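Local atomic coordinates of CRISPR-associated protein, Cse2 family (PDB entry 4H79), a protein that probably binds nucleic acid as the CasB (Cse2-family) subunit of Cascade, the CRISPR surveillance complex of the bacterium Thermobifida fusca. Residues 30-35 with 97-102. Numbering follows the deposited sequence.
Sequences EGYRLD and IHQQSR
The ring of Tyr-32 meets residues 97-102 at its edge and obliquely: Arg-102 O lies in the ring plane, 4.0 Å from Tyr-32 CE2, and the amide nitrogen of Ser-101 sits near that plane beside the phenol oxygen. Gln-99 comes in obliquely, its CG 3.6 Å from Tyr-32 CD2, as the two side chains run past one another in opposite directions with ring and amide planes 49° apart. Arg-103 makes a cation-pi contact with the ring, and Leu-43 of helix 37-49 also touches the tyrosine. With CG anti to the backbone N (chi1 -170°), the tyrosine projects from the last turn of helix 16-33 across to residues 97-102, where Ser-101 N donates to Tyr-32 OH at 3.0 Å, the N-H...O angle being 153°. The arrangement is a worked case of one helix end meeting another in an all-helical Cse2 fold: helix 16-33 closes in a Schellman motif at Asp-35, while the chain leaving helix 80-99 makes a type II beta turn from Gln-99 to Arg-102, closed by Arg-102 N to Gln-99 O at 2.9 Å. The phenol thus engages an amide inside the turn. A phenylalanine in place of Tyr-32 would probably leave the Ser-101 amide without this acceptor. The bend at chi2 carries the Gln-99 amide alongside the turn, where Gln-99 NE2 reaches Arg-102 O at 2.9 Å, in the carbonyl plane and on a lone pair. The same NE2 also bonds Asp-105 O, and OE1 accepts from Met-107 N, so both ends of the amide are tied to the chain that follows helix 80-99.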
ATOM      1  N   GLU A  30      10.021   9.165  -8.351  1.00 21.00           N
ATOM      2  CA  GLU A  30      10.803  10.292  -8.930  1.00 25.35           C
ATOM      3  C   GLU A  30      11.203   9.949 -10.382  1.00 28.72           C
ATOM      4  O   GLU A  30      11.142  10.795 -11.291  1.00 29.92           O
ATOM      5  CB  GLU A  30      12.039  10.508  -8.014  1.00 28.77           C
ATOM      6  CG  GLU A  30      13.028  11.506  -8.523  1.00 43.84           C
ATOM      7  CD  GLU A  30      12.448  12.917  -8.566  1.00 62.88           C
ATOM      8  OE1 GLU A  30      11.264  13.141  -8.137  1.00 57.60           O
ATOM      9  OE2 GLU A  30      13.193  13.792  -9.022  1.00 58.34           O
ATOM     10  N   GLY A  31      11.591   8.691 -10.617  1.00 28.12           N
ATOM     11  CA  GLY A  31      11.923   8.220 -11.996  1.00 27.87           C
ATOM     12  C   GLY A  31      10.664   8.371 -12.905  1.00 25.84           C
ATOM     13  O   GLY A  31      10.773   8.840 -14.044  1.00 28.70           O
ATOM     14  N   TYR A  32       9.465   8.049 -12.408  1.00 21.71           N
ATOM     15  CA  TYR A  32       8.250   8.172 -13.232  1.00 24.15           C
ATOM     16  C   TYR A  32       7.955   9.616 -13.549  1.00 27.15           C
ATOM     17  O   TYR A  32       7.513   9.930 -14.659  1.00 28.69           O
ATOM     18  CB  TYR A  32       7.013   7.572 -12.508  1.00 22.13           C
ATOM     19  CG  TYR A  32       5.769   7.446 -13.358  1.00 25.57           C
ATOM     20  CD1 TYR A  32       5.748   6.576 -14.444  1.00 36.85           C
ATOM     21  CD2 TYR A  32       4.584   8.157 -13.047  1.00 30.16           C
ATOM     22  CE1 TYR A  32       4.627   6.425 -15.226  1.00 32.22           C
ATOM     23  CE2 TYR A  32       3.427   7.988 -13.821  1.00 28.80           C
ATOM     24  CZ  TYR A  32       3.455   7.117 -14.913  1.00 39.66           C
ATOM     25  OH  TYR A  32       2.363   6.901 -15.749  1.00 38.43           O
ATOM     26  N   ARG A  33       8.164  10.481 -12.553  1.00 25.07           N
ATOM     27  CA  ARG A  33       8.047  11.936 -12.699  1.00 34.35           C
ATOM     28  C   ARG A  33       8.938  12.480 -13.828  1.00 37.15           C
ATOM     29  O   ARG A  33       8.484  13.318 -14.633  1.00 35.44           O
ATOM     30  CB  ARG A  33       8.393  12.672 -11.385  1.00 32.54           C
ATOM     31  CG  ARG A  33       8.067  14.160 -11.497  1.00 41.19           C
ATOM     32  CD  ARG A  33       8.417  14.940 -10.224  1.00 44.67           C
ATOM     33  NE  ARG A  33       9.874  14.992 -10.002  1.00 57.39           N
ATOM     34  CZ  ARG A  33      10.710  15.872 -10.570  1.00 65.65           C
ATOM     35  NH1 ARG A  33      10.240  16.817 -11.399  1.00 63.85           N
ATOM     36  NH2 ARG A  33      12.029  15.831 -10.293  1.00 45.55           N
ATOM     37  N   LEU A  34      10.193  12.002 -13.862  1.00 30.96           N
ATOM     38  CA  LEU A  34      11.165  12.312 -14.933  1.00 38.24           C
ATOM     39  C   LEU A  34      10.902  11.535 -16.245  1.00 35.51           C
ATOM     40  O   LEU A  34      11.634  11.698 -17.193  1.00 37.88           O
ATOM     41  CB  LEU A  34      12.604  12.069 -14.458  1.00 39.80           C
ATOM     42  CG  LEU A  34      13.028  13.035 -13.300  1.00 50.29           C
ATOM     43  CD1 LEU A  34      14.401  12.694 -12.712  1.00 43.34           C
ATOM     44  CD2 LEU A  34      12.953  14.532 -13.676  1.00 55.02           C
ATOM     45  N   ASP A  35       9.875  10.695 -16.306  1.00 31.20           N
ATOM     46  CA  ASP A  35       9.615   9.876 -17.506  1.00 32.29           C
ATOM     47  C   ASP A  35      10.810   8.962 -17.811  1.00 33.81           C
ATOM     48  O   ASP A  35      11.095   8.659 -18.960  1.00 31.26           O
ATOM     49  CB  ASP A  35       9.251  10.756 -18.721  1.00 42.45           C
ATOM     50  CG  ASP A  35       8.384  10.015 -19.753  1.00 55.84           C
ATOM     51  OD1 ASP A  35       7.625   9.069 -19.407  1.00 56.21           O
ATOM     52  OD2 ASP A  35       8.463  10.383 -20.943  1.00 77.85           O
ATOM     53  N   ILE A  97      -0.403   0.595  -9.612  1.00 15.71           N
ATOM     54  CA  ILE A  97      -1.787   0.816 -10.092  1.00 18.37           C
ATOM     55  C   ILE A  97      -2.221   2.243  -9.784  1.00 16.77           C
ATOM     56  O   ILE A  97      -2.748   2.956 -10.659  1.00 17.93           O
ATOM     57  CB  ILE A  97      -2.738  -0.158  -9.349  1.00 16.31           C
ATOM     58  CG1 ILE A  97      -2.491  -1.598  -9.836  1.00 20.48           C
ATOM     59  CG2 ILE A  97      -4.224   0.229  -9.631  1.00 17.38           C
ATOM     60  CD1 ILE A  97      -3.074  -2.617  -8.889  1.00 21.06           C
ATOM     61  N   HIS A  98      -1.896   2.712  -8.559  1.00 17.92           N
ATOM     62  CA  HIS A  98      -2.271   4.093  -8.110  1.00 16.72           C
ATOM     63  C   HIS A  98      -1.655   5.187  -8.924  1.00 16.62           C
ATOM     64  O   HIS A  98      -2.331   6.166  -9.326  1.00 15.04           O
ATOM     65  CB  HIS A  98      -1.806   4.212  -6.606  1.00 17.01           C
ATOM     66  CG  HIS A  98      -2.554   5.264  -5.851  1.00 18.14           C
ATOM     67  ND1 HIS A  98      -2.478   5.377  -4.504  1.00 18.84           N
ATOM     68  CD2 HIS A  98      -3.333   6.350  -6.324  1.00 18.38           C
ATOM     69  CE1 HIS A  98      -3.230   6.477  -4.119  1.00 21.40           C
ATOM     70  NE2 HIS A  98      -3.751   7.063  -5.241  1.00 21.18           N
ATOM     71  N   GLN A  99      -0.360   5.049  -9.248  1.00 18.02           N
ATOM     72  CA  GLN A  99       0.398   6.112  -9.976  1.00 17.52           C
ATOM     73  C   GLN A  99       0.121   6.194 -11.492  1.00 16.66           C
ATOM     74  O   GLN A  99       0.305   7.243 -12.110  1.00 21.95           O
ATOM     75  CB  GLN A  99       1.916   5.931  -9.738  1.00 21.85           C
ATOM     76  CG  GLN A  99       2.746   7.149 -10.181  1.00 23.06           C
ATOM     77  CD  GLN A  99       2.434   8.396  -9.318  1.00 26.65           C
ATOM     78  OE1 GLN A  99       2.673   8.399  -8.103  1.00 23.90           O
ATOM     79  NE2 GLN A  99       1.884   9.441  -9.928  1.00 22.84           N
ATOM     80  N   GLN A 100      -0.419   5.129 -12.089  1.00 17.73           N
ATOM     81  CA  GLN A 100      -0.452   5.028 -13.546  1.00 18.71           C
ATOM     82  C   GLN A 100      -1.219   6.214 -14.169  1.00 25.60           C
ATOM     83  O   GLN A 100      -2.375   6.513 -13.783  1.00 24.83           O
ATOM     84  CB  GLN A 100      -1.110   3.700 -13.996  1.00 18.63           C
ATOM     85  CG  GLN A 100      -1.193   3.595 -15.543  1.00 21.13           C
ATOM     86  CD  GLN A 100      -1.882   2.316 -15.992  1.00 23.43           C
ATOM     87  OE1 GLN A 100      -2.751   1.762 -15.273  1.00 21.05           O
ATOM     88  NE2 GLN A 100      -1.571   1.865 -17.192  1.00 21.20           N
ATOM     89  N   SER A 101      -0.539   6.885 -15.116  1.00 24.76           N
ATOM     90  CA  SER A 101      -1.074   8.040 -15.856  1.00 35.57           C
ATOM     91  C   SER A 101      -1.421   9.233 -14.954  1.00 39.02           C
ATOM     92  O   SER A 101      -2.198  10.097 -15.332  1.00 43.54           O
ATOM     93  CB  SER A 101      -2.334   7.662 -16.665  1.00 38.14           C
ATOM     94  OG  SER A 101      -2.028   6.562 -17.500  1.00 34.27           O
ATOM     95  N   ARG A 102      -0.915   9.249 -13.734  1.00 32.95           N
ATOM     96  CA  ARG A 102      -1.111  10.418 -12.883  1.00 32.90           C
ATOM     97  C   ARG A 102       0.191  11.170 -12.999  1.00 34.47           C
ATOM     98  O   ARG A 102       1.159  10.878 -12.331  1.00 35.40           O
ATOM     99  CB  ARG A 102      -1.417  10.028 -11.457  1.00 29.11           C
ATOM    100  CG  ARG A 102      -2.813   9.384 -11.225  1.00 33.40           C
ATOM    101  CD  ARG A 102      -3.790  10.199 -10.312  1.00 30.98           C
ATOM    102  NE  ARG A 102      -4.236  11.317 -11.107  1.00 35.28           N
ATOM    103  CZ  ARG A 102      -5.384  11.379 -11.803  1.00 37.34           C
ATOM    104  NH1 ARG A 102      -5.629  12.436 -12.574  1.00 32.56           N
ATOM    105  NH2 ARG A 102      -6.310  10.424 -11.707  1.00 27.36           N
TER